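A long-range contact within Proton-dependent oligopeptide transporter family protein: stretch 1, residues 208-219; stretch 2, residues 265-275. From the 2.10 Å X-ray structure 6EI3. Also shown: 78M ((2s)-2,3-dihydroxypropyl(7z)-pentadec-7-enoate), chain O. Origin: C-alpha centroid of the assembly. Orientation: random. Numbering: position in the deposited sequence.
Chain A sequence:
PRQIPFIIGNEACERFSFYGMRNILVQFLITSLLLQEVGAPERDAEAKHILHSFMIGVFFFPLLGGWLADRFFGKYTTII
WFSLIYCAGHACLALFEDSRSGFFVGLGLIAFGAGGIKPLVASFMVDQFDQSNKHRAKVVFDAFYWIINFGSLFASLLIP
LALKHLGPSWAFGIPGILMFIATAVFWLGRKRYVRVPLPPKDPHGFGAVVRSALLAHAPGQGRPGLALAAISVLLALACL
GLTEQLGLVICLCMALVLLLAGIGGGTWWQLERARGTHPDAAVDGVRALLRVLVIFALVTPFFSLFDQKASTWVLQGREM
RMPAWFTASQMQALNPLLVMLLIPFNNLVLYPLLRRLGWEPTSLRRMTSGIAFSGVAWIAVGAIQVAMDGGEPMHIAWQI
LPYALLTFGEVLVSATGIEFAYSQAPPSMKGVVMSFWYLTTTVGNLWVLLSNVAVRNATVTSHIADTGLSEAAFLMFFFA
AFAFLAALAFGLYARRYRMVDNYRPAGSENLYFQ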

ATOM      1  N   ALA A 208     -15.908  13.793  14.857  1.00 52.99           N
ATOM      2  CA  ALA A 208     -16.595  14.744  15.752  1.00 54.67           C
ATOM      3  C   ALA A 208     -15.628  15.675  16.481  1.00 59.90           C
ATOM      4  O   ALA A 208     -15.897  16.871  16.560  1.00 60.35           O
ATOM      5  N   VAL A 209     -14.487  15.134  16.980  1.00 57.21           N
ATOM      6  CA  VAL A 209     -13.451  15.899  17.695  1.00 57.43           C
ATOM      7  C   VAL A 209     -12.739  16.866  16.737  1.00 60.33           C
ATOM      8  O   VAL A 209     -12.518  18.012  17.110  1.00 61.80           O
ATOM      9  N   VAL A 210     -12.420  16.419  15.500  1.00 55.36           N
ATOM     10  CA  VAL A 210     -11.797  17.252  14.450  1.00 54.99           C
ATOM     11  C   VAL A 210     -12.749  18.418  14.093  1.00 60.44           C
ATOM     12  O   VAL A 210     -12.303  19.561  13.978  1.00 60.40           O
ATOM     13  N   ARG A 211     -14.056  18.103  13.920  1.00 58.85           N
ATOM     14  CA  ARG A 211     -15.136  19.049  13.606  1.00 60.75           C
ATOM     15  C   ARG A 211     -15.217  20.104  14.707  1.00 64.83           C
ATOM     16  O   ARG A 211     -15.177  21.294  14.400  1.00 65.57           O
ATOM     17  N   SER A 212     -15.261  19.664  15.989  1.00 61.01           N
ATOM     18  CA  SER A 212     -15.305  20.564  17.146  1.00 61.81           C
ATOM     19  C   SER A 212     -14.037  21.402  17.270  1.00 67.70           C
ATOM     20  O   SER A 212     -14.142  22.583  17.554  1.00 69.62           O
ATOM     21  N   ALA A 213     -12.848  20.804  17.032  1.00 63.49           N
ATOM     22  CA  ALA A 213     -11.550  21.490  17.099  1.00 63.08           C
ATOM     23  C   ALA A 213     -11.455  22.633  16.096  1.00 65.40           C
ATOM     24  O   ALA A 213     -11.094  23.737  16.486  1.00 65.82           O
ATOM     25  N   LEU A 214     -11.788  22.371  14.810  1.00 60.60           N
ATOM     26  CA  LEU A 214     -11.732  23.364  13.729  1.00 60.30           C
ATOM     27  C   LEU A 214     -12.788  24.477  13.840  1.00 65.86           C
ATOM     28  O   LEU A 214     -12.462  25.640  13.590  1.00 65.74           O
ATOM     29  N   LEU A 215     -14.042  24.125  14.202  1.00 63.90           N
ATOM     30  CA  LEU A 215     -15.154  25.088  14.308  1.00 65.91           C
ATOM     31  C   LEU A 215     -15.196  25.903  15.603  1.00 72.34           C
ATOM     32  O   LEU A 215     -15.715  27.023  15.574  1.00 75.11           O
ATOM     33  N   ALA A 216     -14.709  25.354  16.739  1.00 68.16           N
ATOM     34  CA  ALA A 216     -14.735  26.065  18.029  1.00 69.47           C
ATOM     35  C   ALA A 216     -14.006  27.400  18.019  1.00 73.54           C
ATOM     36  O   ALA A 216     -12.893  27.506  17.504  1.00 70.20           O
ATOM     37  N   HIS A 217     -14.656  28.423  18.593  1.00 74.90           N
ATOM     38  CA  HIS A 217     -14.116  29.773  18.708  1.00 77.08           C
ATOM     39  C   HIS A 217     -13.344  29.932  20.015  1.00 83.70           C
ATOM     40  O   HIS A 217     -13.613  29.216  20.986  1.00 82.33           O
ATOM     41  N   ALA A 218     -12.382  30.875  20.028  1.00 83.41           N
ATOM     42  CA  ALA A 218     -11.566  31.226  21.193  1.00 85.23           C
ATOM     43  C   ALA A 218     -11.562  32.755  21.369  1.00 93.51           C
ATOM     44  O   ALA A 218     -11.511  33.472  20.363  1.00 93.45           O
ATOM     45  N   PRO A 219     -11.640  33.285  22.617  1.00 93.65           N
ATOM     46  CA  PRO A 219     -11.662  34.753  22.785  1.00 96.14           C
ATOM     47  C   PRO A 219     -10.341  35.442  22.442  1.00100.94           C
ATOM     48  O   PRO A 219      -9.280  35.030  22.923  1.00 99.99           O
ATOM     49  N   GLY A 265      -3.024  19.539   9.978  1.00 46.22           N
ATOM     50  CA  GLY A 265      -2.241  20.614  10.574  1.00 47.45           C
ATOM     51  C   GLY A 265      -3.103  21.702  11.187  1.00 55.49           C
ATOM     52  O   GLY A 265      -2.719  22.317  12.187  1.00 54.62           O
ATOM     53  N   GLY A 266      -4.274  21.917  10.584  1.00 53.86           N
ATOM     54  CA  GLY A 266      -5.267  22.883  11.040  1.00 54.76           C
ATOM     55  C   GLY A 266      -5.940  22.419  12.313  1.00 58.28           C
ATOM     56  O   GLY A 266      -6.232  23.237  13.190  1.00 59.34           O
ATOM     57  N   THR A 267      -6.170  21.087  12.424  1.00 52.91           N
ATOM     58  CA  THR A 267      -6.763  20.440  13.598  1.00 52.86           C
ATOM     59  C   THR A 267      -5.756  20.483  14.745  1.00 59.01           C
ATOM     60  O   THR A 267      -6.150  20.747  15.875  1.00 58.62           O
ATOM     61  N   TRP A 268      -4.457  20.255  14.439  1.00 57.01           N
ATOM     62  CA  TRP A 268      -3.347  20.300  15.399  1.00 57.55           C
ATOM     63  C   TRP A 268      -3.270  21.678  16.076  1.00 63.61           C
ATOM     64  O   TRP A 268      -3.012  21.754  17.277  1.00 63.90           O
ATOM     65  N   TRP A 269      -3.496  22.750  15.300  1.00 62.03           N
ATOM     66  CA  TRP A 269      -3.468  24.148  15.739  1.00 64.04           C
ATOM     67  C   TRP A 269      -4.515  24.463  16.812  1.00 65.27           C
ATOM     68  O   TRP A 269      -4.206  25.175  17.769  1.00 66.83           O
ATOM     69  N   GLN A 270      -5.757  23.971  16.624  1.00 57.85           N
ATOM     70  CA  GLN A 270      -6.916  24.267  17.470  1.00 57.32           C
ATOM     71  C   GLN A 270      -7.483  23.067  18.241  1.00 57.75           C
ATOM     72  O   GLN A 270      -8.615  23.151  18.715  1.00 57.43           O
ATOM     73  N   LEU A 271      -6.731  21.959  18.366  1.00 52.38           N
ATOM     74  CA  LEU A 271      -7.216  20.755  19.045  1.00 50.72           C
ATOM     75  C   LEU A 271      -7.569  20.985  20.524  1.00 56.27           C
ATOM     76  O   LEU A 271      -8.516  20.365  21.021  1.00 55.91           O
ATOM     77  N   GLU A 272      -6.849  21.887  21.207  1.00 54.31           N
ATOM     78  CA  GLU A 272      -7.130  22.203  22.612  1.00 56.26           C
ATOM     79  C   GLU A 272      -8.519  22.829  22.823  1.00 63.17           C
ATOM     80  O   GLU A 272      -9.068  22.689  23.910  1.00 63.98           O
ATOM     81  N   ARG A 273      -9.117  23.446  21.771  1.00 60.66           N
ATOM     82  CA  ARG A 273     -10.460  24.065  21.839  1.00 61.68           C
ATOM     83  C   ARG A 273     -11.601  23.013  21.879  1.00 65.15           C
ATOM     84  O   ARG A 273     -12.773  23.384  22.008  1.00 65.31           O
ATOM     85  N   ALA A 274     -11.256  21.712  21.756  1.00 59.21           N
ATOM     86  CA  ALA A 274     -12.206  20.601  21.817  1.00 58.12           C
ATOM     87  C   ALA A 274     -12.331  20.025  23.240  1.00 62.85           C
ATOM     88  O   ALA A 274     -13.311  19.331  23.520  1.00 60.84           O
ATOM     89  N   ARG A 275     -11.344  20.328  24.132  1.00 62.97           N
ATOM     90  CA  ARG A 275     -11.206  19.849  25.526  1.00 64.97           C
ATOM     91  C   ARG A 275     -12.450  19.962  26.412  1.00 73.69           C
ATOM     92  O   ARG A 275     -12.595  19.160  27.345  1.00 74.30           O
TER

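The helix of stretch 1 crosses that of stretch 2 at 68°, with an axis approach of 8.3 Å. Ala208 and Arg211 make no contact. Val209 leaves its CA sideways and takes the t rotamer. Its CG1 lies 4.0 Å from Leu271 CD1 and also 4.0 Å from Ala274 CB. Leu271 points away at CB, but its t, p side chain brings CD1 back to the contact. Val210, also t, places CG1 3.4 Å from Thr267 OG1. Ser212 is m and marginal; its CB is 4.5 Å from Ala274 CB.

Ala213 is the close point of the backbones: its CA is 4.8 Å from Leu271 CA. Ala213 CB sits 3.9 Å from Leu271 CA and 4.2 Å from Thr267 CG2. Leu214 is m, t. It starts sideways, yet its end comes nearer. Leu214 CD1 reaches Thr267 OG1 at 3.7 Å, and Leu214 CD2 lies 3.7 Å from Gly266 C. An ideal CB on Gly266 would be tight, 3.5 Å from Leu214 CD2.

Gln270 points toward stretch 1 in the m, t rotamer. Its NE2 donates to Ala213 O at 3.0 Å and to Leu214 O at 2.9 Å. These carbonyls lie near the end of the helix, where no later backbone NH within stretch 1 bonds to them. Leu215 points away, on the surface.

Ala216 leaves helical geometry and points toward stretch 2, its CB 3.8 Å from Arg273 CB. Arg273 is extended beyond an m chi1. Its NH1 donates to Ala216 O at 3.1 Å, near the guanidinium plane. His217, m, points away. Ala218 points in and covers one guanidinium face, with CB 3.5 Å from Arg273 CZ. Pro219 makes no contact.

Trp268 faces away from stretch 1; 78M C17 lies over one ring face, 3.5 Å from Trp268 CD2.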

ATOM      1  CB  ALA A 208     -17.456  13.997  16.756  1.00 55.95           C
ATOM      2  CB  VAL A 209     -12.476  14.995  18.505  1.00 60.64           C
ATOM      3  CG1 VAL A 209     -11.429  15.819  19.249  1.00 61.20           C
ATOM      4  CG2 VAL A 209     -13.232  14.103  19.485  1.00 60.91           C
ATOM      5  CB  VAL A 210     -11.400  16.407  13.192  1.00 56.67           C
ATOM      6  CG1 VAL A 210     -11.061  17.293  11.993  1.00 55.91           C
ATOM      7  CG2 VAL A 210     -10.240  15.459  13.500  1.00 55.36           C
ATOM      8  CB  ARG A 211     -16.474  18.293  13.477  1.00 64.08           C
ATOM      9  CG  ARG A 211     -17.650  19.094  12.899  1.00 76.82           C
ATOM     10  CD  ARG A 211     -18.908  18.237  12.747  1.00 88.40           C
ATOM     11  NE  ARG A 211     -18.693  17.076  11.869  1.00 99.52           N
ATOM     12  CZ  ARG A 211     -18.784  15.804  12.253  1.00110.92           C
ATOM     13  NH1 ARG A 211     -19.121  15.501  13.502  1.00 97.35           N
ATOM     14  NH2 ARG A 211     -18.553  14.826  11.387  1.00 94.31           N
ATOM     15  CB  SER A 212     -15.540  19.787  18.431  1.00 63.43           C
ATOM     16  OG  SER A 212     -16.807  19.154  18.429  1.00 69.59           O
ATOM     17  CB  ALA A 213     -10.413  20.498  16.866  1.00 62.34           C
ATOM     18  CB  LEU A 214     -11.819  22.685  12.344  1.00 58.63           C
ATOM     19  CG  LEU A 214     -10.599  21.890  11.850  1.00 60.44           C
ATOM     20  CD1 LEU A 214     -10.989  20.947  10.726  1.00 58.58           C
ATOM     21  CD2 LEU A 214      -9.480  22.807  11.377  1.00 61.54           C
ATOM     22  CB  LEU A 215     -16.524  24.412  14.092  1.00 65.76           C
ATOM     23  CG  LEU A 215     -16.823  23.768  12.731  1.00 69.09           C
ATOM     24  CD1 LEU A 215     -18.078  22.920  12.809  1.00 69.17           C
ATOM     25  CD2 LEU A 215     -16.971  24.804  11.633  1.00 71.62           C
ATOM     26  CB  ALA A 216     -14.196  25.186  19.150  1.00 69.77           C
ATOM     27  CB  HIS A 217     -15.247  30.811  18.632  1.00 79.74           C
ATOM     28  CG  HIS A 217     -15.821  30.973  17.261  1.00 82.68           C
ATOM     29  ND1 HIS A 217     -16.874  30.191  16.823  1.00 83.46           N
ATOM     30  CD2 HIS A 217     -15.463  31.822  16.268  1.00 84.84           C
ATOM     31  CE1 HIS A 217     -17.130  30.592  15.589  1.00 82.80           C
ATOM     32  NE2 HIS A 217     -16.302  31.567  15.209  1.00 83.97           N
ATOM     33  CB  ALA A 218     -10.146  30.709  21.021  1.00 84.68           C
ATOM     34  CB  PRO A 219     -12.064  34.943  24.251  1.00 99.50           C
ATOM     35  CG  PRO A 219     -11.623  33.703  24.931  1.00102.44           C
ATOM     36  CD  PRO A 219     -11.724  32.590  23.920  1.00 95.42           C
ATOM     37  CB  THR A 267      -7.237  19.022  13.261  1.00 55.83           C
ATOM     38  OG1 THR A 267      -8.208  19.104  12.217  1.00 51.96           O
ATOM     39  CG2 THR A 267      -7.835  18.287  14.465  1.00 55.30           C
ATOM     40  CB  TRP A 268      -2.007  19.958  14.706  1.00 55.16           C
ATOM     41  CG  TRP A 268      -0.832  19.968  15.643  1.00 56.53           C
ATOM     42  CD1 TRP A 268       0.019  21.007  15.883  1.00 60.61           C
ATOM     43  CD2 TRP A 268      -0.426  18.906  16.518  1.00 55.59           C
ATOM     44  NE1 TRP A 268       0.931  20.658  16.851  1.00 60.12           N
ATOM     45  CE2 TRP A 268       0.690  19.369  17.250  1.00 60.35           C
ATOM     46  CE3 TRP A 268      -0.879  17.593  16.734  1.00 55.71           C
ATOM     47  CZ2 TRP A 268       1.354  18.570  18.191  1.00 59.41           C
ATOM     48  CZ3 TRP A 268      -0.206  16.795  17.650  1.00 57.09           C
ATOM     49  CH2 TRP A 268       0.875  17.296  18.391  1.00 58.57           C
ATOM     50  CB  TRP A 269      -3.731  25.072  14.537  1.00 64.67           C
ATOM     51  CG  TRP A 269      -2.520  25.663  13.880  1.00 67.00           C
ATOM     52  CD1 TRP A 269      -1.746  25.083  12.919  1.00 69.11           C
ATOM     53  CD2 TRP A 269      -2.040  27.003  14.029  1.00 68.97           C
ATOM     54  NE1 TRP A 269      -0.782  25.966  12.489  1.00 69.96           N
ATOM     55  CE2 TRP A 269      -0.937  27.153  13.155  1.00 73.22           C
ATOM     56  CE3 TRP A 269      -2.407  28.086  14.844  1.00 72.04           C
ATOM     57  CZ2 TRP A 269      -0.207  28.344  13.067  1.00 74.11           C
ATOM     58  CZ3 TRP A 269      -1.680  29.263  14.754  1.00 75.26           C
ATOM     59  CH2 TRP A 269      -0.593  29.382  13.878  1.00 75.65           C
ATOM     60  CB  GLN A 270      -8.042  24.846  16.586  1.00 58.82           C
ATOM     61  CG  GLN A 270      -7.760  26.182  15.930  1.00 64.44           C
ATOM     62  CD  GLN A 270      -8.836  26.612  14.948  1.00 69.13           C
ATOM     63  OE1 GLN A 270      -8.571  27.386  14.039  1.00 59.45           O
ATOM     64  NE2 GLN A 270     -10.071  26.131  15.090  1.00 55.60           N
ATOM     65  CB  LEU A 271      -6.238  19.578  18.870  1.00 48.72           C
ATOM     66  CG  LEU A 271      -6.667  18.231  19.429  1.00 52.00           C
ATOM     67  CD1 LEU A 271      -7.998  17.758  18.847  1.00 51.54           C
ATOM     68  CD2 LEU A 271      -5.608  17.219  19.217  1.00 52.46           C
ATOM     69  CB  GLU A 272      -6.019  23.063  23.246  1.00 58.49           C
ATOM     70  CG  GLU A 272      -4.704  22.316  23.438  1.00 66.55           C
ATOM     71  CD  GLU A 272      -4.759  21.066  24.297  1.00 84.17           C
ATOM     72  OE1 GLU A 272      -5.187  21.164  25.470  1.00 77.23           O
ATOM     73  OE2 GLU A 272      -4.367  19.986  23.800  1.00 74.76           O
ATOM     74  CB  ARG A 273     -10.685  25.038  20.671  1.00 60.83           C
ATOM     75  CG  ARG A 273      -9.627  26.119  20.512  1.00 64.68           C
ATOM     76  CD  ARG A 273      -9.937  26.923  19.279  1.00 65.06           C
ATOM     77  NE  ARG A 273      -8.931  27.947  19.004  1.00 66.96           N
ATOM     78  CZ  ARG A 273      -9.108  28.939  18.140  1.00 75.84           C
ATOM     79  NH1 ARG A 273     -10.260  29.066  17.490  1.00 57.94           N
ATOM     80  NH2 ARG A 273      -8.146  29.831  17.939  1.00 60.95           N
ATOM     81  CB  ALA A 274     -11.784  19.502  20.846  1.00 56.85           C
ATOM     82  CB  ARG A 275     -10.022  20.528  26.246  1.00 65.47           C
ATOM     83  CG  ARG A 275      -8.655  19.965  25.875  1.00 71.99           C
ATOM     84  CD  ARG A 275      -8.306  18.692  26.630  1.00 75.57           C
ATOM     85  NE  ARG A 275      -7.231  17.964  25.958  1.00 68.75           N
ATOM     86  CZ  ARG A 275      -5.939  18.134  26.210  1.00 85.54           C
ATOM     87  NH1 ARG A 275      -5.545  18.980  27.155  1.00 82.70           N
ATOM     88  NH2 ARG A 275      -5.031  17.452  25.530  1.00 67.88           N
TER
HETATM   89  O21 78M O 614       4.455  16.080  16.258  1.00 83.47           O
HETATM   90  C20 78M O 614       3.100  16.265  15.879  1.00 84.03           C
HETATM   91  C18 78M O 614       2.992  17.076  14.609  1.00 85.43           C
HETATM   92  O19 78M O 614       3.617  18.350  14.784  1.00 87.76           O
HETATM   93  C17 78M O 614       1.563  17.266  14.167  1.00 86.92           C
HETATM   94  O2  78M O 614       1.626  17.631  12.768  1.00 88.32           O
HETATM   95  C1  78M O 614       0.500  17.563  12.047  1.00 89.09           C
HETATM   96  O1  78M O 614      -0.593  17.375  12.518  1.00 89.50           O
HETATM   97  C2  78M O 614       0.780  17.736  10.583  1.00 89.28           C
HETATM   98  C3  78M O 614       0.408  16.514   9.753  1.00 88.35           C
HETATM   99  C4  78M O 614       1.421  16.208   8.658  1.00 88.15           C
HETATM  100  C5  78M O 614       0.893  16.347   7.240  1.00 88.50           C
HETATM  101  C6  78M O 614       0.065  15.157   6.739  1.00 88.16           C
HETATM  102  C7  78M O 614       0.828  14.297   5.784  1.00 87.45           C
HETATM  103  C8  78M O 614       0.614  14.173   4.485  1.00 86.93           C
HETATM  104  C9  78M O 614       1.396  13.307   3.539  1.00 85.51           C
HETATM  105  C10 78M O 614       2.603  14.056   2.967  1.00 86.00           C
HETATM  106  C11 78M O 614       3.906  13.275   2.994  1.00 84.24           C
HETATM  107  C12 78M O 614       5.135  14.162   3.150  1.00 83.89           C
HETATM  108  C13 78M O 614       6.455  13.429   3.353  1.00 81.29           C
HETATM  109  C15 78M O 614       8.512  12.459   2.282  1.00 77.48           C
HETATM  110  C14 78M O 614       7.086  12.889   2.082  1.00 78.32           C